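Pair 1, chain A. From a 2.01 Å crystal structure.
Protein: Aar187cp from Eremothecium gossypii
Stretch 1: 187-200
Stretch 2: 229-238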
# COMPACT_ATOMS: atom_id res chain seq x y z
N ALA A 187 3.17 2.64 3.43
CA ALA A 187 2.20 3.56 2.82
C ALA A 187 1.32 2.82 1.81
O ALA A 187 0.07 2.91 1.84
CB ALA A 187 2.90 4.80 2.19
N CYS A 188 1.95 2.04 0.97
CA CYS A 188 1.19 1.32 -0.07
C CYS A 188 0.20 0.33 0.52
O CYS A 188 -0.92 0.17 0.00
CB CYS A 188 2.14 0.56 -0.99
SG CYS A 188 3.04 1.65 -2.09
N SER A 189 0.68 -0.45 1.48
CA SER A 189 -0.23 -1.38 2.16
C SER A 189 -1.44 -0.68 2.80
O SER A 189 -2.53 -1.10 2.60
CB SER A 189 0.52 -2.22 3.21
OG SER A 189 -0.47 -2.78 4.05
N LEU A 190 -1.25 0.42 3.55
CA LEU A 190 -2.37 1.15 4.04
C LEU A 190 -3.33 1.74 2.94
O LEU A 190 -4.55 1.76 3.10
CB LEU A 190 -1.79 2.34 4.85
CG LEU A 190 -1.08 2.06 6.13
CD1 LEU A 190 -0.34 3.31 6.56
CD2 LEU A 190 -2.08 1.46 7.18
N LEU A 191 -2.76 2.27 1.87
CA LEU A 191 -3.51 2.71 0.71
C LEU A 191 -4.38 1.53 0.18
O LEU A 191 -5.59 1.67 0.04
CB LEU A 191 -2.56 3.26 -0.36
CG LEU A 191 -3.21 4.07 -1.56
CD1 LEU A 191 -2.03 4.79 -2.30
CD2 LEU A 191 -4.08 3.20 -2.49
N GLU A 192 -3.75 0.39 -0.06
CA GLU A 192 -4.41 -0.79 -0.59
C GLU A 192 -5.53 -1.27 0.33
O GLU A 192 -6.63 -1.51 -0.09
CB GLU A 192 -3.38 -1.89 -0.77
CG GLU A 192 -3.77 -3.09 -1.59
CD GLU A 192 -2.84 -4.28 -1.40
OE1 GLU A 192 -1.64 -4.15 -1.29
OE2 GLU A 192 -3.35 -5.35 -1.37
N ASN A 193 -5.22 -1.35 1.61
CA ASN A 193 -6.22 -1.75 2.57
C ASN A 193 -7.34 -0.76 2.86
O ASN A 193 -8.24 -1.11 3.57
CB ASN A 193 -5.60 -2.32 3.86
CG ASN A 193 -4.79 -3.56 3.57
OD1 ASN A 193 -3.65 -3.70 3.98
ND2 ASN A 193 -5.33 -4.41 2.77
N ASN A 194 -7.31 0.45 2.28
CA ASN A 194 -8.36 1.39 2.51
C ASN A 194 -9.21 1.59 1.23
O ASN A 194 -10.00 2.51 1.15
CB ASN A 194 -7.77 2.71 3.00
CG ASN A 194 -7.57 2.73 4.52
OD1 ASN A 194 -8.46 3.17 5.21
ND2 ASN A 194 -6.43 2.19 5.03
N ILE A 195 -9.00 0.71 0.25
CA ILE A 195 -9.82 0.63 -0.94
C ILE A 195 -10.92 -0.42 -0.60
O ILE A 195 -10.59 -1.56 -0.31
CB ILE A 195 -8.99 0.11 -2.13
CG1 ILE A 195 -7.93 1.16 -2.54
CG2 ILE A 195 -9.88 -0.26 -3.32
CD1 ILE A 195 -6.98 0.62 -3.60
N VAL A 196 -12.21 -0.03 -0.64
CA VAL A 196 -13.31 -0.99 -0.28
C VAL A 196 -13.79 -1.73 -1.54
O VAL A 196 -13.56 -1.27 -2.73
CB VAL A 196 -14.45 -0.25 0.49
CG1 VAL A 196 -13.85 0.62 1.59
CG2 VAL A 196 -15.27 0.69 -0.42
N ALA A 197 -14.54 -2.80 -1.37
CA ALA A 197 -14.92 -3.59 -2.51
C ALA A 197 -16.19 -3.05 -3.20
O ALA A 197 -16.46 -3.41 -4.35
CB ALA A 197 -15.16 -5.03 -2.04
N ALA A 198 -16.97 -2.22 -2.50
CA ALA A 198 -18.27 -1.69 -3.00
C ALA A 198 -18.26 -0.19 -2.77
O ALA A 198 -18.98 0.31 -1.92
CB ALA A 198 -19.45 -2.35 -2.28
N PRO A 199 -17.40 0.53 -3.52
CA PRO A 199 -17.19 1.93 -3.21
C PRO A 199 -18.46 2.74 -3.56
O PRO A 199 -19.11 2.39 -4.53
CB PRO A 199 -16.03 2.32 -4.13
CG PRO A 199 -16.06 1.32 -5.30
CD PRO A 199 -16.55 0.05 -4.64
N SER A 200 -18.75 3.82 -2.80
CA SER A 200 -19.71 4.81 -3.21
C SER A 200 -19.15 5.67 -4.35
O SER A 200 -17.96 5.55 -4.70
CB SER A 200 -19.99 5.75 -2.04
OG SER A 200 -18.79 6.38 -1.59
N LYS A 229 0.48 -3.20 -6.69
CA LYS A 229 -0.72 -3.72 -6.07
C LYS A 229 -1.75 -2.64 -5.83
O LYS A 229 -2.95 -2.91 -6.04
CB LYS A 229 -0.42 -4.43 -4.74
CG LYS A 229 0.40 -5.72 -4.97
CD LYS A 229 0.88 -6.25 -3.60
CE LYS A 229 2.01 -7.27 -3.76
NZ LYS A 229 1.95 -8.33 -2.71
N CYS A 230 -1.32 -1.44 -5.41
CA CYS A 230 -2.33 -0.40 -5.35
C CYS A 230 -2.98 -0.17 -6.71
O CYS A 230 -4.22 -0.05 -6.78
CB CYS A 230 -1.76 0.92 -4.82
SG CYS A 230 -1.11 0.69 -3.12
N LEU A 231 -2.17 -0.09 -7.77
CA LEU A 231 -2.67 0.23 -9.11
C LEU A 231 -3.64 -0.87 -9.58
O LEU A 231 -4.73 -0.59 -10.17
CB LEU A 231 -1.57 0.43 -10.15
CG LEU A 231 -0.77 1.73 -10.11
CD1 LEU A 231 0.58 1.63 -10.79
CD2 LEU A 231 -1.60 2.97 -10.61
N ILE A 232 -3.28 -2.11 -9.29
CA ILE A 232 -4.20 -3.23 -9.66
C ILE A 232 -5.56 -3.06 -8.90
O ILE A 232 -6.65 -2.98 -9.52
CB ILE A 232 -3.55 -4.58 -9.32
CG1 ILE A 232 -2.42 -4.88 -10.28
CG2 ILE A 232 -4.62 -5.65 -9.24
CD1 ILE A 232 -1.54 -6.01 -9.82
N LYS A 233 -5.48 -2.96 -7.58
CA LYS A 233 -6.61 -2.77 -6.76
C LYS A 233 -7.47 -1.59 -7.16
O LYS A 233 -8.64 -1.72 -7.16
CB LYS A 233 -6.31 -2.74 -5.26
CG LYS A 233 -7.50 -3.22 -4.44
CD LYS A 233 -7.22 -3.75 -3.05
CE LYS A 233 -8.48 -3.88 -2.22
NZ LYS A 233 -8.31 -3.89 -0.75
N LEU A 234 -6.86 -0.48 -7.52
CA LEU A 234 -7.68 0.68 -7.94
C LEU A 234 -8.35 0.39 -9.30
O LEU A 234 -9.50 0.74 -9.51
CB LEU A 234 -6.85 1.96 -7.99
CG LEU A 234 -6.18 2.51 -6.70
CD1 LEU A 234 -4.93 3.39 -6.98
CD2 LEU A 234 -7.27 3.26 -5.98
N THR A 235 -7.62 -0.25 -10.20
CA THR A 235 -8.14 -0.54 -11.50
C THR A 235 -9.17 -1.68 -11.57
O THR A 235 -9.71 -1.94 -12.66
CB THR A 235 -7.05 -0.69 -12.55
OG1 THR A 235 -6.08 -1.67 -12.14
CG2 THR A 235 -6.37 0.63 -12.81
N ASN A 236 -9.45 -2.34 -10.42
CA ASN A 236 -10.49 -3.34 -10.32
C ASN A 236 -11.84 -2.65 -10.53
O ASN A 236 -12.79 -3.26 -10.98
CB ASN A 236 -10.52 -4.04 -8.94
CG ASN A 236 -9.38 -5.04 -8.73
OD1 ASN A 236 -8.78 -5.55 -9.70
ND2 ASN A 236 -9.12 -5.40 -7.47
N HIS A 237 -11.92 -1.37 -10.19
CA HIS A 237 -13.16 -0.59 -10.39
C HIS A 237 -13.09 0.07 -11.71
O HIS A 237 -12.28 0.99 -11.92
CB HIS A 237 -13.27 0.44 -9.27
CG HIS A 237 -13.17 -0.19 -7.92
ND1 HIS A 237 -14.21 -0.82 -7.36
CD2 HIS A 237 -12.06 -0.38 -7.06
CE1 HIS A 237 -13.81 -1.37 -6.20
NE2 HIS A 237 -12.49 -1.09 -6.02
N THR A 238 -13.89 -0.43 -12.64
CA THR A 238 -13.77 -0.03 -14.04
C THR A 238 -14.14 1.43 -14.19
O THR A 238 -13.59 2.10 -15.07
CB THR A 238 -14.60 -0.91 -15.01
OG1 THR A 238 -15.92 -0.97 -14.53
CG2 THR A 238 -14.07 -2.33 -15.01
O HOH W 1 -6.30 -5.87 -0.62

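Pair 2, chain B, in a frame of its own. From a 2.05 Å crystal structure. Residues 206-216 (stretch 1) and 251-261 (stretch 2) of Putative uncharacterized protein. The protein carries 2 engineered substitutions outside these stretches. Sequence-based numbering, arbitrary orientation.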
# COMPACT_ATOMS: atom_id res chain seq x y z
N ALA B 206 -9.89 28.44 -15.44
CA ALA B 206 -9.42 27.93 -16.72
C ALA B 206 -8.17 27.07 -16.57
O ALA B 206 -8.07 26.01 -17.18
CB ALA B 206 -9.15 29.09 -17.67
N ILE B 207 -7.22 27.53 -15.76
CA ILE B 207 -5.98 26.79 -15.57
C ILE B 207 -6.25 25.50 -14.81
O ILE B 207 -5.60 24.48 -15.04
CB ILE B 207 -4.90 27.64 -14.84
CG1 ILE B 207 -3.52 26.99 -14.97
CG2 ILE B 207 -5.27 27.89 -13.39
CD1 ILE B 207 -2.95 27.03 -16.36
N THR B 208 -7.23 25.54 -13.91
CA THR B 208 -7.64 24.36 -13.16
C THR B 208 -8.29 23.35 -14.09
O THR B 208 -8.04 22.15 -14.01
CB THR B 208 -8.63 24.72 -12.03
OG1 THR B 208 -8.06 25.73 -11.20
CG2 THR B 208 -8.96 23.49 -11.19
N ALA B 209 -9.13 23.86 -14.99
CA ALA B 209 -9.83 23.02 -15.95
C ALA B 209 -8.84 22.37 -16.92
O ALA B 209 -9.01 21.22 -17.31
CB ALA B 209 -10.86 23.83 -16.72
N LEU B 210 -7.81 23.12 -17.29
CA LEU B 210 -6.75 22.60 -18.15
C LEU B 210 -6.04 21.43 -17.46
O LEU B 210 -5.78 20.41 -18.08
CB LEU B 210 -5.75 23.70 -18.51
CG LEU B 210 -4.51 23.24 -19.29
CD1 LEU B 210 -4.90 22.52 -20.56
CD2 LEU B 210 -3.61 24.44 -19.59
N GLY B 211 -5.75 21.60 -16.18
CA GLY B 211 -5.14 20.56 -15.38
C GLY B 211 -5.99 19.31 -15.36
O GLY B 211 -5.49 18.20 -15.54
N ASP B 212 -7.29 19.49 -15.16
CA ASP B 212 -8.23 18.38 -15.12
C ASP B 212 -8.40 17.72 -16.49
O ASP B 212 -8.77 16.56 -16.58
CB ASP B 212 -9.60 18.85 -14.60
CG ASP B 212 -9.58 19.21 -13.13
OD1 ASP B 212 -8.68 18.73 -12.41
OD2 ASP B 212 -10.47 19.96 -12.68
N SER B 213 -8.12 18.47 -17.55
CA SER B 213 -8.39 18.00 -18.90
C SER B 213 -7.15 17.49 -19.62
O SER B 213 -7.20 17.20 -20.81
CB SER B 213 -9.04 19.12 -19.73
OG SER B 213 -10.17 19.66 -19.07
N LEU B 214 -6.05 17.37 -18.88
CA LEU B 214 -4.74 17.07 -19.48
C LEU B 214 -4.72 15.79 -20.30
O LEU B 214 -4.24 15.79 -21.44
CB LEU B 214 -3.68 16.99 -18.38
CG LEU B 214 -3.08 18.34 -18.00
CD1 LEU B 214 -2.07 18.19 -16.89
CD2 LEU B 214 -2.45 18.99 -19.22
N GLU B 215 -5.23 14.70 -19.73
CA GLU B 215 -5.27 13.42 -20.43
C GLU B 215 -6.04 13.54 -21.74
O GLU B 215 -5.66 12.94 -22.75
CB GLU B 215 -5.90 12.35 -19.54
CG GLU B 215 -5.11 12.04 -18.28
CD GLU B 215 -5.54 10.76 -17.60
OE1 GLU B 215 -6.59 10.20 -17.99
OE2 GLU B 215 -4.83 10.30 -16.68
N PHE B 216 -7.12 14.32 -21.73
CA PHE B 216 -7.95 14.47 -22.92
C PHE B 216 -7.41 15.49 -23.92
O PHE B 216 -7.01 15.13 -25.03
CB PHE B 216 -9.38 14.85 -22.53
CG PHE B 216 -10.25 15.21 -23.71
CD1 PHE B 216 -10.76 14.23 -24.55
CD2 PHE B 216 -10.56 16.53 -23.98
CE1 PHE B 216 -11.55 14.56 -25.63
CE2 PHE B 216 -11.34 16.87 -25.07
CZ PHE B 216 -11.84 15.88 -25.89
N GLY B 251 0.09 23.13 -10.11
CA GLY B 251 -0.62 21.87 -10.01
C GLY B 251 -0.76 21.25 -11.39
O GLY B 251 -0.60 20.04 -11.56
N CYS B 252 -1.06 22.09 -12.37
CA CYS B 252 -1.15 21.68 -13.76
C CYS B 252 0.20 21.15 -14.24
O CYS B 252 0.28 20.12 -14.91
CB CYS B 252 -1.60 22.85 -14.64
SG CYS B 252 -2.14 22.42 -16.30
N LEU B 253 1.26 21.87 -13.88
CA LEU B 253 2.61 21.53 -14.29
C LEU B 253 3.05 20.19 -13.70
O LEU B 253 3.71 19.39 -14.37
CB LEU B 253 3.58 22.64 -13.87
CG LEU B 253 4.93 22.72 -14.57
CD1 LEU B 253 4.75 22.64 -16.08
CD2 LEU B 253 5.65 24.01 -14.18
N ASN B 254 2.68 19.94 -12.45
CA ASN B 254 3.01 18.70 -11.77
C ASN B 254 2.36 17.49 -12.43
O ASN B 254 2.96 16.42 -12.53
CB ASN B 254 2.59 18.76 -10.30
CG ASN B 254 3.38 19.78 -9.51
OD1 ASN B 254 4.40 20.29 -9.98
ND2 ASN B 254 2.92 20.09 -8.30
N ARG B 255 1.13 17.67 -12.89
CA ARG B 255 0.41 16.61 -13.59
C ARG B 255 1.01 16.38 -14.97
O ARG B 255 1.08 15.24 -15.44
CB ARG B 255 -1.08 16.95 -13.69
CG ARG B 255 -1.83 16.73 -12.39
CD ARG B 255 -3.27 17.21 -12.45
NE ARG B 255 -3.86 17.18 -11.11
CZ ARG B 255 -5.14 17.39 -10.85
NH1 ARG B 255 -5.99 17.66 -11.83
NH2 ARG B 255 -5.57 17.34 -9.59
N ILE B 256 1.44 17.46 -15.61
CA ILE B 256 2.10 17.36 -16.91
C ILE B 256 3.38 16.54 -16.81
O ILE B 256 3.63 15.64 -17.61
CB ILE B 256 2.42 18.76 -17.48
CG1 ILE B 256 1.14 19.43 -17.98
CG2 ILE B 256 3.44 18.66 -18.61
CD1 ILE B 256 1.32 20.89 -18.34
N MET B 257 4.20 16.85 -15.80
CA MET B 257 5.44 16.13 -15.56
C MET B 257 5.18 14.65 -15.28
O MET B 257 5.89 13.78 -15.78
CB MET B 257 6.21 16.76 -14.40
CG MET B 257 7.52 16.04 -14.06
SD MET B 257 8.70 16.03 -15.43
CE MET B 257 8.94 17.79 -15.67
N ALA B 258 4.15 14.38 -14.48
CA ALA B 258 3.81 13.01 -14.09
C ALA B 258 3.36 12.19 -15.29
O ALA B 258 3.63 10.99 -15.37
CB ALA B 258 2.73 13.02 -13.02
N LEU B 259 2.67 12.85 -16.21
CA LEU B 259 2.12 12.17 -17.38
C LEU B 259 3.06 12.18 -18.58
O LEU B 259 3.10 11.22 -19.35
CB LEU B 259 0.79 12.81 -17.78
CG LEU B 259 -0.44 12.56 -16.90
CD1 LEU B 259 -1.48 13.63 -17.17
CD2 LEU B 259 -1.01 11.18 -17.17
N TYR B 260 3.81 13.26 -18.75
CA TYR B 260 4.54 13.46 -20.00
C TYR B 260 6.01 13.79 -19.81
O TYR B 260 6.56 14.61 -20.53
CB TYR B 260 3.86 14.57 -20.80
CG TYR B 260 2.38 14.35 -20.98
CD1 TYR B 260 1.92 13.24 -21.66
CD2 TYR B 260 1.46 15.24 -20.46
CE1 TYR B 260 0.57 13.01 -21.82
CE2 TYR B 260 0.10 15.03 -20.61
CZ TYR B 260 -0.34 13.91 -21.30
OH TYR B 260 -1.69 13.69 -21.46
N TYR B 261 6.64 13.12 -18.85
CA TYR B 261 8.06 13.29 -18.57
C TYR B 261 8.90 13.25 -19.84
O TYR B 261 9.80 14.07 -20.03
CB TYR B 261 8.54 12.21 -17.60
CG TYR B 261 10.05 12.14 -17.44
CD1 TYR B 261 10.69 12.83 -16.43
CD2 TYR B 261 10.82 11.36 -18.30
CE1 TYR B 261 12.06 12.77 -16.28
CE2 TYR B 261 12.19 11.29 -18.16
CZ TYR B 261 12.81 12.00 -17.15
OH TYR B 261 14.17 11.94 -17.01

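In both pairs two helices run side by side in nearly the same direction. The angle between their N-to-C directions is 11° in pair 1 and 17° in pair 2. The axes approach to 9.3 Å and 8.9 Å. The N, CA and C atoms of 14 central residues superpose with an RMSD of 0.8 Å. The closest backbone approach falls at matched positions. It is Glu A192 CA to Cys A230 CA, 5.2 Å, in pair 1, and Gly B211 CA to Cys B252 CA, 4.4 Å, in pair 2.

The cysteine is common to both. Cys A230 and Cys B252 are buried, and their CA atoms superpose within 0.4 Å. Their rotamers differ, m in Cys A230 and t in Cys B252. Cys A230 SG lies 3.2 Å from Cys A188 O and 3.9 Å from Leu A191 CD2. Cys B252 is a knob among Ile B207, Leu B210, Gly B211 and Leu B214. Its SG lies 3.6 Å from Gly B211 CA and 3.9 Å from Leu B210 CG. Leu B210 matches Leu A191, so a leucine packs on the sulfur in both pairs.

The residue nearest this cysteine by CA differs between the pairs. Glu A192 is a long side chain, with its CA-to-CB bond sideways to the other helix. Its OE1 lies 3.7 Å from Lys A229 CB. Gly B211 has no side chain, and the sulfur rests against its CA. Lys A229 is likewise matched by a glycine, Gly B251, which makes no contact with the other stretch.

One turn on, each second helix carries a basic residue, Lys A233 or Arg B255. The CA atoms coincide within 0.3 Å, but the side-chain centres lie 2.9 Å apart. Lys A233 is extended and reaches the backbone where the first helix gives way to loop. Its NZ donates to Glu A192 O at 3.0 Å, and weakly to Ile A195 O at 3.3 Å. A water links the same amine to the glutamate: it accepts from Lys A233 NZ at 2.8 Å and donates to Glu A192 OE2 at 3.1 Å. Arg B255 instead binds a side chain. Its NH1 forms a salt bridge with Asp B212 OD1 at 3.0 Å, and the carboxylate oxygen lies at the edge of the guanidinium.

Ile A195 and Leu B214 match, and both point toward the second helix. In each first stretch, this residue has the largest area covered by the other stretch. Ile A195 CD1 packs on Leu A234 CD2 at 3.6 Å. Leu B214 CD1 packs on Ile B256 CG1, also at 3.6 Å, and Leu B214 is a knob among Cys B252, Arg B255, Ile B256 and Leu B259.

From this position the first stretches diverge. That of pair 1 continues as loop, and His A237 packs against it: His A237 CE1 lies 3.5 Å from Pro A199 CD. That of pair 2 starts a new helix at Leu B214. The residue matched to His A237 is Tyr B260, and Tyr B260 OH lies 3.3 Å from Leu B214 O.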